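Protein LRIM1 (Anopheles gambiae, PDB 3O53) forms a heterodimeric complex with APL1C that regulates complement-like immunity in the mosquito, the part considered here being its leucine-rich repeat domain. Local coordinates at residues P286-Y291 with C295-P300; P208-A213 with I219-N224; M134-D139 with F161-A166. All blocks are in the same frame, centred on the assembly; numbering follows the deposited sequence.

Contact 1 of 3, residues P286-Y291 with C295-P300; sequences PTLGHY and CCEDLP
Gly289 and Cys296 face each other as the antiparallel hydrogen-bonded pair of a short beta hairpin, strands 289-291 and 294-296, that follows the leucine-rich repeats and carries two disulfide cysteines in succession. Cys296 N donates to Gly289 O at 3.0 Å, reaching it from above the carbonyl plane, 45° out of it. The return bond from Gly289 N to Cys296 O is weak, and a water joins the same two atoms by accepting from Gly289 N and donating to Cys296 O. One step on, His290 and Cys295 form the non-hydrogen-bonded pair with side chains that diverge. The imidazole nevertheless comes back close to Cys295, its centroid 4.4 Å from Cys295 SG, at an oblique 41° off the ring normal. His290 NE2 is hydrogen-bonded to Glu281 O and Cys295 N to Glu281 OE2, which ties both residues of the pair to one glutamate. The two sulfurs part company: Cys295 SG forms a disulfide with Cys283, whereas Cys296 SG forms one with Cys251 in helix 251-259. Leu288 CD1 lies 4.3 Å from Cys295 CB. In Cys296 the sulfur stands between the backbone N and the carbonyl carbon (chi1 63°), a setting that brings Cys296 SG to 3.5 Å from Tyr291 N and 3.9 Å from Tyr291 CB.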
ATOM      1  N   PRO A 286      34.612  -1.677  -2.279  1.00103.49           N
ATOM      2  CA  PRO A 286      35.538  -0.540  -2.156  1.00 97.75           C
ATOM      3  C   PRO A 286      36.042   0.029  -3.485  1.00 97.52           C
ATOM      4  O   PRO A 286      36.547   1.150  -3.502  1.00 95.15           O
ATOM      5  CB  PRO A 286      36.698  -1.132  -1.357  1.00 98.40           C
ATOM      6  CG  PRO A 286      36.058  -2.165  -0.506  1.00101.62           C
ATOM      7  CD  PRO A 286      34.951  -2.756  -1.336  1.00103.12           C
ATOM      8  N   THR A 287      35.909  -0.714  -4.578  1.00 98.62           N
ATOM      9  CA  THR A 287      36.219  -0.160  -5.892  1.00102.21           C
ATOM     10  C   THR A 287      35.109   0.796  -6.329  1.00 95.66           C
ATOM     11  O   THR A 287      35.017   1.163  -7.500  1.00 94.64           O
ATOM     12  CB  THR A 287      36.373  -1.254  -6.959  1.00116.55           C
ATOM     13  OG1 THR A 287      35.086  -1.789  -7.294  1.00121.57           O
ATOM     14  CG2 THR A 287      37.278  -2.369  -6.462  1.00126.10           C
ATOM     15  N   LEU A 288      34.260   1.183  -5.379  1.00 77.91           N
ATOM     16  CA  LEU A 288      33.192   2.135  -5.640  1.00 56.76           C
ATOM     17  C   LEU A 288      33.507   3.451  -4.958  1.00 48.27           C
ATOM     18  O   LEU A 288      34.024   3.470  -3.852  1.00 45.11           O
ATOM     19  CB  LEU A 288      31.851   1.614  -5.124  1.00 47.05           C
ATOM     20  CG  LEU A 288      31.285   0.405  -5.862  1.00 51.48           C
ATOM     21  CD1 LEU A 288      29.767   0.458  -5.894  1.00 49.71           C
ATOM     22  CD2 LEU A 288      31.843   0.345  -7.276  1.00 43.72           C
ATOM     23  N   GLY A 289      33.183   4.548  -5.630  1.00 47.37           N
ATOM     24  CA  GLY A 289      33.269   5.861  -5.031  1.00 41.06           C
ATOM     25  C   GLY A 289      31.871   6.321  -4.676  1.00 37.50           C
ATOM     26  O   GLY A 289      30.968   5.507  -4.512  1.00 35.84           O
ATOM     27  N   HIS A 290      31.690   7.624  -4.546  1.00 42.82           N
ATOM     28  CA  HIS A 290      30.384   8.181  -4.254  1.00 40.81           C
ATOM     29  C   HIS A 290      30.147   9.340  -5.187  1.00 41.42           C
ATOM     30  O   HIS A 290      31.090   9.942  -5.691  1.00 37.44           O
ATOM     31  CB  HIS A 290      30.312   8.692  -2.810  1.00 29.74           C
ATOM     32  CG  HIS A 290      30.400   7.613  -1.779  1.00 32.32           C
ATOM     33  ND1 HIS A 290      31.590   7.012  -1.431  1.00 32.32           N
ATOM     34  CD2 HIS A 290      29.448   7.031  -1.011  1.00 36.45           C
ATOM     35  CE1 HIS A 290      31.365   6.094  -0.508  1.00 31.10           C
ATOM     36  NE2 HIS A 290      30.075   6.092  -0.230  1.00 29.57           N
ATOM     37  N   TYR A 291      28.879   9.646  -5.428  1.00 36.28           N
ATOM     38  CA  TYR A 291      28.524  10.962  -5.909  1.00 37.41           C
ATOM     39  C   TYR A 291      27.496  11.489  -4.936  1.00 44.03           C
ATOM     40  O   TYR A 291      26.362  11.007  -4.881  1.00 35.18           O
ATOM     41  CB  TYR A 291      28.004  10.956  -7.350  1.00 34.70           C
ATOM     42  CG  TYR A 291      27.957  12.360  -7.913  1.00 39.88           C
ATOM     43  CD1 TYR A 291      28.900  12.801  -8.838  1.00 44.91           C
ATOM     44  CD2 TYR A 291      27.001  13.262  -7.470  1.00 39.41           C
ATOM     45  CE1 TYR A 291      28.864  14.098  -9.326  1.00 48.84           C
ATOM     46  CE2 TYR A 291      26.955  14.548  -7.949  1.00 48.39           C
ATOM     47  CZ  TYR A 291      27.884  14.965  -8.874  1.00 50.09           C
ATOM     48  OH  TYR A 291      27.816  16.256  -9.339  1.00 50.97           O
ATOM     49  N   CYS A 295      26.784   5.576  -3.237  1.00 26.67           N
ATOM     50  CA  CYS A 295      27.820   4.831  -3.926  1.00 30.76           C
ATOM     51  C   CYS A 295      27.521   4.873  -5.407  1.00 32.16           C
ATOM     52  O   CYS A 295      26.369   4.989  -5.808  1.00 29.21           O
ATOM     53  CB  CYS A 295      27.841   3.373  -3.458  1.00 29.85           C
ATOM     54  SG  CYS A 295      28.147   3.193  -1.672  1.00 42.00           S
ATOM     55  N   CYS A 296      28.554   4.774  -6.225  1.00 29.22           N
ATOM     56  CA  CYS A 296      28.334   4.693  -7.657  1.00 38.19           C
ATOM     57  C   CYS A 296      29.549   4.103  -8.357  1.00 43.59           C
ATOM     58  O   CYS A 296      30.648   4.115  -7.814  1.00 37.20           O
ATOM     59  CB  CYS A 296      27.997   6.071  -8.223  1.00 39.29           C
ATOM     60  SG  CYS A 296      29.304   7.294  -8.043  1.00 39.43           S
ATOM     61  N   GLU A 297      29.327   3.576  -9.559  1.00 39.23           N
ATOM     62  CA  GLU A 297      30.383   2.976 -10.359  1.00 43.50           C
ATOM     63  C   GLU A 297      30.336   3.629 -11.726  1.00 48.67           C
ATOM     64  O   GLU A 297      29.269   4.026 -12.189  1.00 46.56           O
ATOM     65  CB  GLU A 297      30.157   1.466 -10.483  1.00 52.99           C
ATOM     66  CG  GLU A 297      31.166   0.739 -11.360  1.00 76.00           C
ATOM     67  CD  GLU A 297      32.431   0.355 -10.611  1.00 92.14           C
ATOM     68  OE1 GLU A 297      32.398  -0.641  -9.856  1.00 97.57           O
ATOM     69  OE2 GLU A 297      33.463   1.037 -10.788  1.00 93.16           O
ATOM     70  N   ASP A 298      31.487   3.762 -12.372  1.00 53.32           N
ATOM     71  CA  ASP A 298      31.523   4.313 -13.718  1.00 63.72           C
ATOM     72  C   ASP A 298      31.059   3.267 -14.731  1.00 64.15           C
ATOM     73  O   ASP A 298      31.796   2.353 -15.092  1.00 59.81           O
ATOM     74  CB  ASP A 298      32.919   4.827 -14.052  1.00 71.51           C
ATOM     75  CG  ASP A 298      33.313   6.015 -13.196  1.00 86.32           C
ATOM     76  OD1 ASP A 298      32.719   7.097 -13.378  1.00 93.54           O
ATOM     77  OD2 ASP A 298      34.209   5.867 -12.339  1.00 89.08           O
ATOM     78  N   LEU A 299      29.807   3.402 -15.149  1.00 53.04           N
ATOM     79  CA  LEU A 299      29.229   2.575 -16.196  1.00 51.50           C
ATOM     80  C   LEU A 299      28.877   3.471 -17.380  1.00 62.47           C
ATOM     81  O   LEU A 299      27.697   3.644 -17.701  1.00 60.64           O
ATOM     82  CB  LEU A 299      27.971   1.868 -15.680  1.00 46.86           C
ATOM     83  CG  LEU A 299      28.114   1.144 -14.341  1.00 48.10           C
ATOM     84  CD1 LEU A 299      26.745   0.830 -13.734  1.00 47.44           C
ATOM     85  CD2 LEU A 299      28.941  -0.122 -14.510  1.00 49.56           C
ATOM     86  N   PRO A 300      29.904   4.058 -18.022  1.00 71.86           N
ATOM     87  CA  PRO A 300      29.786   4.970 -19.167  1.00 74.18           C
ATOM     88  C   PRO A 300      29.312   4.247 -20.414  1.00 84.81           C
ATOM     89  O   PRO A 300      28.704   3.185 -20.305  1.00 63.45           O
ATOM     90  CB  PRO A 300      31.229   5.435 -19.379  1.00 51.79           C
ATOM     91  CG  PRO A 300      32.037   4.295 -18.897  1.00 48.11           C
ATOM     92  CD  PRO A 300      31.315   3.858 -17.652  1.00 48.28           C
TER
HETATM   93  O   HOH W   1      33.593   4.980  -8.400  1.00 52.74           O

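Contact 2 of 3, residues P208-A213 with I219-N224; sequences PEFQSA and ISLRNN
Phe210 meets Leu221 and Ile219 inside a leucine-rich repeat, where the 3-10 turn 208-212 on the convex side packs against the end of strand 218-220 on the concave side. All contacts across the two segments are apolar. Phe210 and Leu221 reach out from opposite directions, and the far end of the ring meets both leucine methyls: Phe210 CZ lies 3.7 Å from Leu221 CD2, and Phe210 CE1 lies 4.0 Å from Leu221 CD1 and from Leu221 CD2. Ile219 reaches the ring at another corner, its CD1 being 4.3 Å from Phe210 CD1. Both aliphatic groups approach the ring obliquely.

Hydrogen bonds act within each segment and to the preceding repeat, not across the contact. In the turn, Ser212 N donates to Glu209 O and Ala213 N to Phe210 O, the i to i+3 spacing of a 3-10 helix. At the end of the strand, Ser220 OG accepts from Arg222 N in an ST turn, with an angle of 165° at the hydrogen. Asn224 is buried; its OD1 accepts from Leu203 N and its ND2 donates to Leu198 O in the preceding repeat. The same amide makes a weak bond within the segment, from Asn224 ND2 to Leu221 O at 3.1 Å.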
ATOM      1  N   PRO A 208      10.814   8.666 -16.003  1.00 37.19           N
ATOM      2  CA  PRO A 208       9.988   9.883 -16.094  1.00 40.52           C
ATOM      3  C   PRO A 208       8.658   9.760 -15.371  1.00 32.56           C
ATOM      4  O   PRO A 208       8.059  10.764 -15.003  1.00 33.09           O
ATOM      5  CB  PRO A 208       9.748  10.041 -17.603  1.00 44.13           C
ATOM      6  CG  PRO A 208      10.859   9.293 -18.240  1.00 52.25           C
ATOM      7  CD  PRO A 208      11.143   8.130 -17.337  1.00 42.79           C
ATOM      8  N   GLU A 209       8.204   8.529 -15.180  1.00 27.97           N
ATOM      9  CA  GLU A 209       6.994   8.261 -14.417  1.00 31.20           C
ATOM     10  C   GLU A 209       7.067   8.893 -13.023  1.00 36.00           C
ATOM     11  O   GLU A 209       6.040   9.199 -12.416  1.00 29.68           O
ATOM     12  CB  GLU A 209       6.783   6.749 -14.294  1.00 34.93           C
ATOM     13  CG  GLU A 209       7.912   6.009 -13.575  1.00 32.92           C
ATOM     14  CD  GLU A 209       9.052   5.568 -14.499  1.00 42.22           C
ATOM     15  OE1 GLU A 209       9.053   5.935 -15.697  1.00 38.34           O
ATOM     16  OE2 GLU A 209       9.947   4.831 -14.016  1.00 36.31           O
ATOM     17  N   PHE A 210       8.278   9.097 -12.516  1.00 29.10           N
ATOM     18  CA  PHE A 210       8.433   9.604 -11.159  1.00 31.11           C
ATOM     19  C   PHE A 210       8.160  11.105 -11.042  1.00 32.35           C
ATOM     20  O   PHE A 210       8.145  11.658  -9.944  1.00 32.21           O
ATOM     21  CB  PHE A 210       9.797   9.201 -10.583  1.00 24.61           C
ATOM     22  CG  PHE A 210       9.822   7.775 -10.099  1.00 26.79           C
ATOM     23  CD1 PHE A 210       9.407   7.456  -8.809  1.00 28.72           C
ATOM     24  CD2 PHE A 210      10.199   6.747 -10.950  1.00 29.08           C
ATOM     25  CE1 PHE A 210       9.402   6.129  -8.362  1.00 27.65           C
ATOM     26  CE2 PHE A 210      10.198   5.423 -10.515  1.00 22.22           C
ATOM     27  CZ  PHE A 210       9.791   5.112  -9.218  1.00 23.78           C
ATOM     28  N   GLN A 211       7.902  11.766 -12.161  1.00 29.28           N
ATOM     29  CA  GLN A 211       7.393  13.128 -12.075  1.00 38.14           C
ATOM     30  C   GLN A 211       6.011  13.066 -11.417  1.00 38.82           C
ATOM     31  O   GLN A 211       5.552  14.043 -10.829  1.00 36.65           O
ATOM     32  CB  GLN A 211       7.323  13.804 -13.446  1.00 50.06           C
ATOM     33  CG  GLN A 211       7.252  15.338 -13.364  1.00 67.45           C
ATOM     34  CD  GLN A 211       8.422  15.956 -12.590  1.00 60.96           C
ATOM     35  OE1 GLN A 211       9.506  15.383 -12.518  1.00 47.53           O
ATOM     36  NE2 GLN A 211       8.197  17.137 -12.011  1.00 56.84           N
ATOM     37  N   SER A 212       5.364  11.902 -11.497  1.00 30.83           N
ATOM     38  CA  SER A 212       4.106  11.675 -10.783  1.00 35.12           C
ATOM     39  C   SER A 212       4.263  11.931  -9.288  1.00 32.54           C
ATOM     40  O   SER A 212       3.294  12.209  -8.602  1.00 35.32           O
ATOM     41  CB  SER A 212       3.616  10.241 -10.984  1.00 33.66           C
ATOM     42  OG  SER A 212       3.265  10.004 -12.333  1.00 34.16           O
ATOM     43  N   ALA A 213       5.487  11.827  -8.786  1.00 33.18           N
ATOM     44  CA  ALA A 213       5.741  12.048  -7.363  1.00 33.81           C
ATOM     45  C   ALA A 213       6.587  13.292  -7.093  1.00 34.47           C
ATOM     46  O   ALA A 213       7.189  13.409  -6.022  1.00 33.42           O
ATOM     47  CB  ALA A 213       6.416  10.812  -6.757  1.00 26.28           C
ATOM     48  N   ILE A 219      10.116  10.107   0.051  1.00 23.96           N
ATOM     49  CA  ILE A 219      10.169   9.071  -0.963  1.00 27.23           C
ATOM     50  C   ILE A 219      11.363   8.159  -0.716  1.00 27.69           C
ATOM     51  O   ILE A 219      12.448   8.621  -0.368  1.00 25.70           O
ATOM     52  CB  ILE A 219      10.243   9.653  -2.388  1.00 24.91           C
ATOM     53  CG1 ILE A 219      10.297   8.523  -3.424  1.00 21.55           C
ATOM     54  CG2 ILE A 219      11.463  10.542  -2.552  1.00 28.06           C
ATOM     55  CD1 ILE A 219      10.234   9.006  -4.852  1.00 23.25           C
ATOM     56  N   SER A 220      11.155   6.859  -0.900  1.00 27.47           N
ATOM     57  CA  SER A 220      12.248   5.897  -0.799  1.00 26.86           C
ATOM     58  C   SER A 220      12.224   4.890  -1.942  1.00 25.29           C
ATOM     59  O   SER A 220      11.194   4.287  -2.241  1.00 23.52           O
ATOM     60  CB  SER A 220      12.183   5.139   0.523  1.00 28.27           C
ATOM     61  OG  SER A 220      13.265   4.227   0.615  1.00 26.82           O
ATOM     62  N   LEU A 221      13.362   4.747  -2.599  1.00 24.33           N
ATOM     63  CA  LEU A 221      13.594   3.633  -3.493  1.00 25.29           C
ATOM     64  C   LEU A 221      14.802   2.860  -2.965  1.00 26.65           C
ATOM     65  O   LEU A 221      15.556   2.263  -3.725  1.00 23.14           O
ATOM     66  CB  LEU A 221      13.826   4.126  -4.927  1.00 28.57           C
ATOM     67  CG  LEU A 221      12.559   4.433  -5.742  1.00 34.60           C
ATOM     68  CD1 LEU A 221      11.893   5.712  -5.253  1.00 41.07           C
ATOM     69  CD2 LEU A 221      12.881   4.543  -7.233  1.00 35.87           C
ATOM     70  N   ARG A 222      14.973   2.862  -1.646  1.00 25.48           N
ATOM     71  CA  ARG A 222      16.093   2.158  -1.037  1.00 21.96           C
ATOM     72  C   ARG A 222      16.073   0.680  -1.390  1.00 28.23           C
ATOM     73  O   ARG A 222      15.004   0.086  -1.489  1.00 26.96           O
ATOM     74  CB  ARG A 222      16.056   2.308   0.489  1.00 23.53           C
ATOM     75  CG  ARG A 222      17.135   1.499   1.203  1.00 29.52           C
ATOM     76  CD  ARG A 222      16.857   1.406   2.688  1.00 33.72           C
ATOM     77  NE  ARG A 222      17.980   0.849   3.437  1.00 28.38           N
ATOM     78  CZ  ARG A 222      17.901   0.471   4.710  1.00 36.42           C
ATOM     79  NH1 ARG A 222      16.748   0.583   5.362  1.00 35.13           N
ATOM     80  NH2 ARG A 222      18.966  -0.012   5.334  1.00 30.47           N
ATOM     81  N   ASN A 223      17.254   0.087  -1.577  1.00 21.24           N
ATOM     82  CA  ASN A 223      17.365  -1.360  -1.793  1.00 23.33           C
ATOM     83  C   ASN A 223      16.531  -1.856  -2.964  1.00 24.89           C
ATOM     84  O   ASN A 223      15.872  -2.899  -2.897  1.00 24.50           O
ATOM     85  CB  ASN A 223      17.033  -2.130  -0.512  1.00 23.99           C
ATOM     86  CG  ASN A 223      18.155  -2.024   0.524  1.00 28.86           C
ATOM     87  OD1 ASN A 223      19.195  -1.438   0.249  1.00 30.23           O
ATOM     88  ND2 ASN A 223      17.944  -2.572   1.706  1.00 29.83           N
ATOM     89  N   ASN A 224      16.573  -1.092  -4.044  1.00 24.40           N
ATOM     90  CA  ASN A 224      16.152  -1.606  -5.332  1.00 24.89           C
ATOM     91  C   ASN A 224      17.410  -2.038  -6.089  1.00 29.75           C
ATOM     92  O   ASN A 224      18.358  -2.511  -5.471  1.00 28.60           O
ATOM     93  CB  ASN A 224      15.341  -0.555  -6.076  1.00 21.90           C
ATOM     94  CG  ASN A 224      13.876  -0.563  -5.654  1.00 23.52           C
ATOM     95  OD1 ASN A 224      13.026  -1.075  -6.366  1.00 23.63           O
ATOM     96  ND2 ASN A 224      13.590  -0.022  -4.473  1.00 24.84           N
TER

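Contact 3 of 3, residues M134-D139 with F161-A166; sequences MLRDLD and FAELAA
The guanidinium of Arg136 and the carboxylate of Glu163 meet with their planes 45° apart. A water lies at the guanidinium edge, in its plane, accepting from Arg136 NE at 2.9 Å. Glu163 OE2 comes obliquely instead, well out of the guanidinium plane and 3.5 Å from Arg136 NE, so this salt bridge rests on charge, with no N-H pointed at the oxygen. The other carboxylate oxygen, Glu163 OE1, accepts from that water at 2.6 Å. The water also accepts from the backbone Arg136 N at 3.0 Å; thus three bonds hold it between the segments. The bend of the arginine at chi3 (-63°) turns NE back toward its own backbone, which lets one water serve both nitrogens. The aliphatic part of the arginine also lies against the acid, with Arg136 CG 3.7 Å from Glu163 OE1.

These residues belong to two 3-10 turns, each lying after one strand of the leucine-rich repeat solenoid and before the next, on the side away from the concave strands 123-126, 146-150 and 173-175. The turns sit beside each other, with Leu135 and Glu163 the nearest pair of CA atoms at 7.0 Å. On the buried side of the polar group, Leu135 and Leu164 cross at about a right angle, and Leu135 CD1 touches Leu164 CG at 4.1 Å. Arg143, in the chain between the turns, binds both through Leu138 O and Glu163 O. Leu135 CB lies 3.4 Å from Glu163 OE1, the oxygen that also accepts from the water.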
ATOM      1  N   MET A 134      -1.132  -7.562  -8.550  1.00 21.11           N
ATOM      2  CA  MET A 134      -1.253  -6.430  -9.459  1.00 21.64           C
ATOM      3  C   MET A 134      -2.283  -5.436  -8.920  1.00 25.47           C
ATOM      4  O   MET A 134      -3.198  -5.814  -8.182  1.00 22.50           O
ATOM      5  CB  MET A 134      -1.630  -6.906 -10.883  1.00 23.94           C
ATOM      6  CG  MET A 134      -2.962  -7.635 -11.023  1.00 38.67           C
ATOM      7  SD  MET A 134      -3.394  -8.060 -12.752  1.00 45.80           S
ATOM      8  CE  MET A 134      -1.903  -8.828 -13.322  1.00 29.46           C
ATOM      9  N   LEU A 135      -2.126  -4.165  -9.276  1.00 23.01           N
ATOM     10  CA  LEU A 135      -3.053  -3.140  -8.809  1.00 23.32           C
ATOM     11  C   LEU A 135      -4.483  -3.427  -9.265  1.00 26.10           C
ATOM     12  O   LEU A 135      -5.423  -3.099  -8.556  1.00 28.56           O
ATOM     13  CB  LEU A 135      -2.606  -1.740  -9.249  1.00 27.67           C
ATOM     14  CG  LEU A 135      -1.354  -1.211  -8.541  1.00 31.36           C
ATOM     15  CD1 LEU A 135      -1.036   0.233  -8.962  1.00 28.45           C
ATOM     16  CD2 LEU A 135      -1.501  -1.310  -7.022  1.00 28.70           C
ATOM     17  N   ARG A 136      -4.655  -4.067 -10.425  1.00 24.33           N
ATOM     18  CA  ARG A 136      -6.005  -4.440 -10.878  1.00 25.23           C
ATOM     19  C   ARG A 136      -6.647  -5.621 -10.116  1.00 22.13           C
ATOM     20  O   ARG A 136      -7.783  -5.985 -10.387  1.00 26.13           O
ATOM     21  CB  ARG A 136      -6.010  -4.724 -12.383  1.00 24.55           C
ATOM     22  CG  ARG A 136      -5.857  -3.476 -13.231  1.00 30.71           C
ATOM     23  CD  ARG A 136      -5.629  -3.848 -14.685  1.00 34.75           C
ATOM     24  NE  ARG A 136      -4.387  -4.591 -14.854  1.00 32.81           N
ATOM     25  CZ  ARG A 136      -4.108  -5.368 -15.894  1.00 33.41           C
ATOM     26  NH1 ARG A 136      -4.993  -5.549 -16.875  1.00 28.57           N
ATOM     27  NH2 ARG A 136      -2.946  -5.996 -15.939  1.00 30.41           N
ATOM     28  N   ASP A 137      -5.931  -6.230  -9.172  1.00 23.19           N
ATOM     29  CA  ASP A 137      -6.587  -7.105  -8.189  1.00 22.81           C
ATOM     30  C   ASP A 137      -7.598  -6.310  -7.348  1.00 25.71           C
ATOM     31  O   ASP A 137      -8.556  -6.868  -6.806  1.00 30.81           O
ATOM     32  CB  ASP A 137      -5.544  -7.751  -7.274  1.00 26.40           C
ATOM     33  CG  ASP A 137      -4.746  -8.828  -7.983  1.00 29.98           C
ATOM     34  OD1 ASP A 137      -5.121  -9.212  -9.107  1.00 27.62           O
ATOM     35  OD2 ASP A 137      -3.757  -9.301  -7.411  1.00 27.59           O
ATOM     36  N   LEU A 138      -7.357  -5.009  -7.225  1.00 23.08           N
ATOM     37  CA  LEU A 138      -8.331  -4.079  -6.644  1.00 23.40           C
ATOM     38  C   LEU A 138      -9.239  -3.601  -7.768  1.00 27.70           C
ATOM     39  O   LEU A 138      -8.747  -3.230  -8.825  1.00 25.13           O
ATOM     40  CB  LEU A 138      -7.610  -2.876  -6.025  1.00 26.31           C
ATOM     41  CG  LEU A 138      -7.112  -3.050  -4.587  1.00 33.56           C
ATOM     42  CD1 LEU A 138      -6.237  -4.274  -4.444  1.00 30.83           C
ATOM     43  CD2 LEU A 138      -6.373  -1.792  -4.132  1.00 31.37           C
ATOM     44  N   ASP A 139     -10.553  -3.613  -7.572  1.00 23.95           N
ATOM     45  CA  ASP A 139     -11.429  -3.165  -8.652  1.00 27.25           C
ATOM     46  C   ASP A 139     -11.397  -1.644  -8.702  1.00 31.82           C
ATOM     47  O   ASP A 139     -10.694  -1.008  -7.908  1.00 27.88           O
ATOM     48  CB  ASP A 139     -12.852  -3.741  -8.543  1.00 30.62           C
ATOM     49  CG  ASP A 139     -13.706  -3.040  -7.517  1.00 38.07           C
ATOM     50  OD1 ASP A 139     -13.182  -2.238  -6.708  1.00 35.94           O
ATOM     51  OD2 ASP A 139     -14.924  -3.307  -7.522  1.00 36.08           O
ATOM     52  N   PHE A 161       0.936   3.888 -12.731  1.00 27.00           N
ATOM     53  CA  PHE A 161       0.291   4.928 -11.945  1.00 28.08           C
ATOM     54  C   PHE A 161      -1.082   5.288 -12.481  1.00 28.37           C
ATOM     55  O   PHE A 161      -1.961   5.655 -11.721  1.00 30.93           O
ATOM     56  CB  PHE A 161       1.161   6.189 -11.888  1.00 29.02           C
ATOM     57  CG  PHE A 161       2.345   6.072 -10.961  1.00 27.90           C
ATOM     58  CD1 PHE A 161       2.193   5.545  -9.682  1.00 28.57           C
ATOM     59  CD2 PHE A 161       3.605   6.498 -11.366  1.00 28.44           C
ATOM     60  CE1 PHE A 161       3.284   5.435  -8.819  1.00 33.84           C
ATOM     61  CE2 PHE A 161       4.701   6.396 -10.513  1.00 35.59           C
ATOM     62  CZ  PHE A 161       4.543   5.865  -9.235  1.00 29.28           C
ATOM     63  N   ALA A 162      -1.257   5.193 -13.793  1.00 28.50           N
ATOM     64  CA  ALA A 162      -2.545   5.465 -14.410  1.00 32.34           C
ATOM     65  C   ALA A 162      -3.669   4.652 -13.767  1.00 31.65           C
ATOM     66  O   ALA A 162      -4.825   5.084 -13.739  1.00 27.99           O
ATOM     67  CB  ALA A 162      -2.477   5.183 -15.910  1.00 41.82           C
ATOM     68  N   GLU A 163      -3.349   3.469 -13.259  1.00 26.18           N
ATOM     69  CA  GLU A 163      -4.378   2.624 -12.641  1.00 31.11           C
ATOM     70  C   GLU A 163      -4.905   3.214 -11.328  1.00 29.03           C
ATOM     71  O   GLU A 163      -5.922   2.768 -10.803  1.00 28.10           O
ATOM     72  CB  GLU A 163      -3.865   1.191 -12.453  1.00 25.56           C
ATOM     73  CG  GLU A 163      -3.803   0.435 -13.790  1.00 31.16           C
ATOM     74  CD  GLU A 163      -3.117  -0.919 -13.704  1.00 37.43           C
ATOM     75  OE1 GLU A 163      -2.872  -1.412 -12.581  1.00 32.90           O
ATOM     76  OE2 GLU A 163      -2.829  -1.499 -14.778  1.00 37.77           O
ATOM     77  N   LEU A 164      -4.219   4.236 -10.826  1.00 27.46           N
ATOM     78  CA  LEU A 164      -4.631   4.942  -9.618  1.00 37.32           C
ATOM     79  C   LEU A 164      -5.134   6.354  -9.951  1.00 42.68           C
ATOM     80  O   LEU A 164      -5.293   7.189  -9.060  1.00 34.02           O
ATOM     81  CB  LEU A 164      -3.456   5.036  -8.635  1.00 28.44           C
ATOM     82  CG  LEU A 164      -3.005   3.716  -7.998  1.00 29.14           C
ATOM     83  CD1 LEU A 164      -1.831   3.932  -7.028  1.00 28.09           C
ATOM     84  CD2 LEU A 164      -4.181   3.057  -7.281  1.00 28.38           C
ATOM     85  N   ALA A 165      -5.388   6.610 -11.231  1.00 32.68           N
ATOM     86  CA  ALA A 165      -5.791   7.945 -11.684  1.00 40.03           C
ATOM     87  C   ALA A 165      -7.077   8.445 -11.018  1.00 35.70           C
ATOM     88  O   ALA A 165      -7.256   9.644 -10.840  1.00 34.74           O
ATOM     89  CB  ALA A 165      -5.947   7.965 -13.190  1.00 42.71           C
ATOM     90  N   ALA A 166      -7.963   7.532 -10.644  1.00 33.40           N
ATOM     91  CA  ALA A 166      -9.208   7.911  -9.984  1.00 36.20           C
ATOM     92  C   ALA A 166      -8.961   8.371  -8.545  1.00 37.50           C
ATOM     93  O   ALA A 166      -9.900   8.713  -7.823  1.00 31.72           O
ATOM     94  CB  ALA A 166     -10.192   6.756 -10.009  1.00 28.56           C
TER
HETATM   95  O   HOH W   2      -2.562  -3.995 -12.639  1.00 22.28           O

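Overall arrangement
The three contacts follow one another along the chain in the order 3, 2, 1. Contact 3 joins successive turns on the convex side of the solenoid, whereas contact 2 spans the interior of a later repeat, from convex turn to concave strand. Their centres are about 17 Å apart, yet they touch: the ring of Phe161 packs on the 208-213 turn, with Phe161 CE2 3.6 Å from Glu209 O and Phe161 CD2 3.7 Å from Ser212 OG. Contact 1 belongs to the disulfide-linked region after the repeats. Its centre is about 21 Å from that of contact 2 and about 37 Å from that of contact 3, and it touches neither.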